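Local coordinates for 3-polyprenyl-4-hydroxybenzoate decarboxylase and related decarboxylases (Pelotomaculum thermopropionicum, PDB 6H6X) that catalyses the prenylated-FMN-dependent, reversible decarboxylation of 2,5-furandicarboxylic acid, which run in reverse carboxylates 2-furoic acid, at the interface of chains A and B. Coordinates in Å, arbitrary orientation; residue numbers count along the deposited sequence, not the author numbering. Chains: chain A/B, 3-polyprenyl-4-hydroxybenzoate decarboxylase and related decarboxylases.

Contact 1: the interface of chains A and B. Residues chain A 435, 438, 441-443; chain B 33-34, 36-37.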
# COMPACT_ATOMS: atom_id res chain seq x y z
N ILE A 435 9.29 17.45 -10.14
CA ILE A 435 8.95 18.86 -9.97
C ILE A 435 10.13 19.51 -9.22
O ILE A 435 10.42 19.09 -8.10
CB ILE A 435 7.63 19.01 -9.15
CG1 ILE A 435 6.50 18.08 -9.68
CG2 ILE A 435 7.16 20.46 -9.19
CD1 ILE A 435 5.40 17.73 -8.69
N LEU A 438 10.50 20.53 -4.80
CA LEU A 438 9.47 19.76 -4.00
C LEU A 438 9.94 19.37 -2.58
O LEU A 438 9.11 19.29 -1.66
CB LEU A 438 8.92 18.52 -4.74
CG LEU A 438 7.44 18.12 -4.46
CD1 LEU A 438 6.95 17.20 -5.55
CD2 LEU A 438 7.15 17.50 -3.09
N ILE A 441 9.82 22.99 -0.61
CA ILE A 441 8.54 23.72 -0.44
C ILE A 441 7.50 22.84 0.28
O ILE A 441 7.31 21.69 -0.07
CB ILE A 441 7.98 24.22 -1.80
CG1 ILE A 441 8.99 25.14 -2.52
CG2 ILE A 441 6.65 24.94 -1.60
CD1 ILE A 441 9.44 26.39 -1.76
N LYS A 442 6.84 23.40 1.30
CA LYS A 442 6.00 22.65 2.22
C LYS A 442 4.58 23.20 2.22
O LYS A 442 4.37 24.39 2.37
CB LYS A 442 6.56 22.69 3.65
CG LYS A 442 7.83 21.88 3.87
CD LYS A 442 7.51 20.40 4.09
CE LYS A 442 8.71 19.49 3.81
NZ LYS A 442 8.36 18.04 3.86
N LEU A 443 3.61 22.30 2.09
CA LEU A 443 2.21 22.67 1.98
C LEU A 443 1.73 23.39 3.23
O LEU A 443 0.98 24.38 3.12
CB LEU A 443 1.32 21.46 1.72
CG LEU A 443 -0.17 21.75 1.45
CD1 LEU A 443 -0.31 22.72 0.28
CD2 LEU A 443 -1.00 20.49 1.25
N ALA B 33 4.03 21.42 -7.41
CA ALA B 33 4.68 20.94 -6.22
C ALA B 33 3.81 20.98 -5.01
O ALA B 33 3.74 20.03 -4.23
CB ALA B 33 5.95 21.72 -5.99
N LEU B 34 3.10 22.08 -4.81
CA LEU B 34 2.16 22.13 -3.69
C LEU B 34 0.99 21.22 -3.95
O LEU B 34 0.49 20.54 -3.04
CB LEU B 34 1.71 23.56 -3.49
CG LEU B 34 2.86 24.43 -2.99
CD1 LEU B 34 2.67 25.91 -3.34
CD2 LEU B 34 2.94 24.19 -1.49
N LYS B 36 0.92 18.38 -5.51
CA LYS B 36 1.33 16.99 -5.25
C LYS B 36 1.24 16.62 -3.77
O LYS B 36 0.91 15.50 -3.42
CB LYS B 36 2.72 16.67 -5.82
N GLN B 37 1.51 17.57 -2.90
CA GLN B 37 1.42 17.28 -1.45
C GLN B 37 -0.01 17.22 -0.98
O GLN B 37 -0.26 16.69 0.08
CB GLN B 37 2.19 18.31 -0.63
CG GLN B 37 3.68 18.30 -0.93
CD GLN B 37 4.42 19.47 -0.33
OE1 GLN B 37 4.21 19.78 0.81
NE2 GLN B 37 5.34 20.05 -1.08

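Contact 2: the interface of chains A and B. Residues chain A 325, 327-328, 333; chain B 376, 379, 383.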
# COMPACT_ATOMS: atom_id res chain seq x y z
N THR A 325 7.52 -7.74 2.79
CA THR A 325 6.33 -6.87 2.90
C THR A 325 5.28 -7.37 3.92
O THR A 325 5.15 -8.57 4.12
CB THR A 325 5.56 -6.72 1.56
OG1 THR A 325 5.02 -7.98 1.18
CG2 THR A 325 6.47 -6.22 0.46
N GLY A 327 1.96 -7.32 3.67
CA GLY A 327 1.09 -8.14 2.82
C GLY A 327 1.41 -9.62 2.81
O GLY A 327 0.51 -10.46 2.90
N GLY A 328 2.71 -9.92 2.73
CA GLY A 328 3.21 -11.30 2.77
C GLY A 328 3.57 -11.83 4.11
O GLY A 328 4.29 -12.85 4.21
N HIS A 333 6.70 -12.64 0.77
CA HIS A 333 6.91 -11.72 -0.32
C HIS A 333 8.16 -10.84 -0.06
O HIS A 333 8.22 -10.13 0.95
CB HIS A 333 5.69 -10.81 -0.48
CG HIS A 333 4.54 -11.47 -1.19
ND1 HIS A 333 3.47 -10.78 -1.70
CD2 HIS A 333 4.30 -12.77 -1.48
CE1 HIS A 333 2.63 -11.62 -2.29
NE2 HIS A 333 3.14 -12.84 -2.20
N GLU B 376 -2.88 -3.98 0.45
CA GLU B 376 -2.28 -4.91 1.40
C GLU B 376 -3.09 -6.26 1.51
O GLU B 376 -2.54 -7.35 1.73
CB GLU B 376 -2.14 -4.26 2.77
CG GLU B 376 -1.27 -5.08 3.72
CD GLU B 376 -0.96 -4.33 5.05
OE1 GLU B 376 -1.09 -3.07 5.15
OE2 GLU B 376 -0.57 -5.02 6.02
N GLU B 379 -2.60 -8.21 -1.73
CA GLU B 379 -1.29 -8.87 -1.66
C GLU B 379 -1.34 -10.09 -0.74
O GLU B 379 -0.73 -11.14 -1.01
CB GLU B 379 -0.20 -7.86 -1.21
CG GLU B 379 1.15 -8.50 -1.01
CD GLU B 379 2.33 -7.51 -0.77
OE1 GLU B 379 3.49 -7.95 -0.93
OE2 GLU B 379 2.11 -6.34 -0.42
N ALA B 383 -0.38 -13.77 -1.57
CA ALA B 383 0.60 -14.48 -0.77
C ALA B 383 0.05 -15.84 -0.27
O ALA B 383 0.79 -16.82 -0.25
CB ALA B 383 1.08 -13.66 0.43
O HOH W 1 2.53 -4.87 2.02

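Contact 1: the interface of chains A and B
B:Gln37 lays its carboxamide alongside the backbone of A:Ile441 to A:Leu443, in a dimer contact of this UbiD-family enzyme: the C-terminal tail of chain A runs over helix 30-38 in the N-terminal UbiD region of chain B. Both ends of the amide are used. NE2 of B:Gln37 donates to the backbone O of A:Ile441 at 2.8 Å, nearly straight (161° at the hydrogen) and with the acceptor close to the amide plane. OE1 of the same side chain accepts from the backbone N of A:Leu443 at 2.9 Å, in a more bent bond (142° at the hydrogen). In both bonds the donor sits well off the plane of the carbonyl it meets. Gripping the amide from both ends should fix its rotation, and it reads backbone rather than side chains of the tail. The B:Gln37 chain is extended beyond CG (chi2 169°), which carries the amide from the helix out to the irregular C-terminal tail.

Around this pair of bonds the contact is mostly carbon. Methyl CD2 of A:Leu438 lies against the amide nitrogen NE2 of B:Gln37 at 3.7 Å, the two side chains running past each other in opposite directions. A:Ile435 spans two helix residues, its CG2 touching CB of B:Ala33 at 3.6 Å and its CD1 reaching toward CB of B:Lys36, whose side chain is incompletely modelled. Beside the glutamine, one turn earlier in the helix, B:Leu34 meets A:Ile441 at an oblique angle, CD2 against CG2 at 3.8 Å. That same CD2 of B:Leu34 also comes within 3.9 Å of CA of A:Leu443. CB of A:Leu443 rests against CB of B:Gln37 at 4.0 Å, beside the base of the side chain, where it leaves the helix.

Contact 2: the interface of chains A and B
A:Thr325 and A:His333 both point polar atoms at one carboxylate oxygen, OE1 of B:Glu379. This patch of the dimer joins the C-terminal UbiD regions of the two chains: on chain A the turn after strand 319-324 and the start of strand 333-338, on chain B the helix 375-385.

The hydroxyl OG1 of A:Thr325 donates to OE1 of B:Glu379 at 2.6 Å, arriving from above the carboxylate plane. ND1 of A:His333 donates to the same OE1 at 2.9 Å (159° at the hydrogen). OE1 lies close to the plane of the imidazole, at its edge, and takes this bond on its anti lone pair, away from the other oxygen. The two side chains come tip to tip, with ring and carboxylate planes turned 33° from each other. B:Glu379 gets there as an extended arm, CG anti to the backbone N (chi1 175°), which takes the carboxylate well off the helix. Two donors on one oxygen would probably favour a charged carboxylate. An alanine in place of B:Glu379 would probably leave the A:Thr325 hydroxyl and the A:His333 ND1 without their shared acceptor and open a gap beside A:Gly327.

The other oxygen works through solvent. OE2 of B:Glu379 is 2.9 Å from water 1, which in turn sits 3.0 Å from the backbone N of A:Gly327, in the 3-10 turn 326-328. Both carboxylate oxygens are thus tied to chain A, which should hold the group against rotation.

Carbon packing completes the patch. CG of B:Glu379 lies 3.7 Å from CE1 of A:His333 and 3.8 Å from CA of A:Gly327, whose lack of a side chain probably lets the turn come close to the arm. One turn further along the helix, the methyl CB of B:Ala383 sits over a face of the A:His333 imidazole, 3.8 Å from the ring centroid and shifted toward the rim, with ring atom NE2 3.4 Å from that CB.

Contact 1 and contact 2 lie about 30 Å apart, measured between the centres of their C-alpha atoms, and share no residue. In each, a helix of chain B receives chain A segments, but the regions differ: contact 1 couples the tail of one chain to the N-terminal UbiD region of the other, whereas contact 2 pairs C-terminal regions. Two-fold symmetry repeats both with the chains exchanged, so each subunit both gives and receives a tail. Contact 2 lies in the central body of the dimer and contact 1 on the N-terminal lobe of chain B, two separated attachments that would probably limit hinging between lobe and body, though the structure alone shows no such motion.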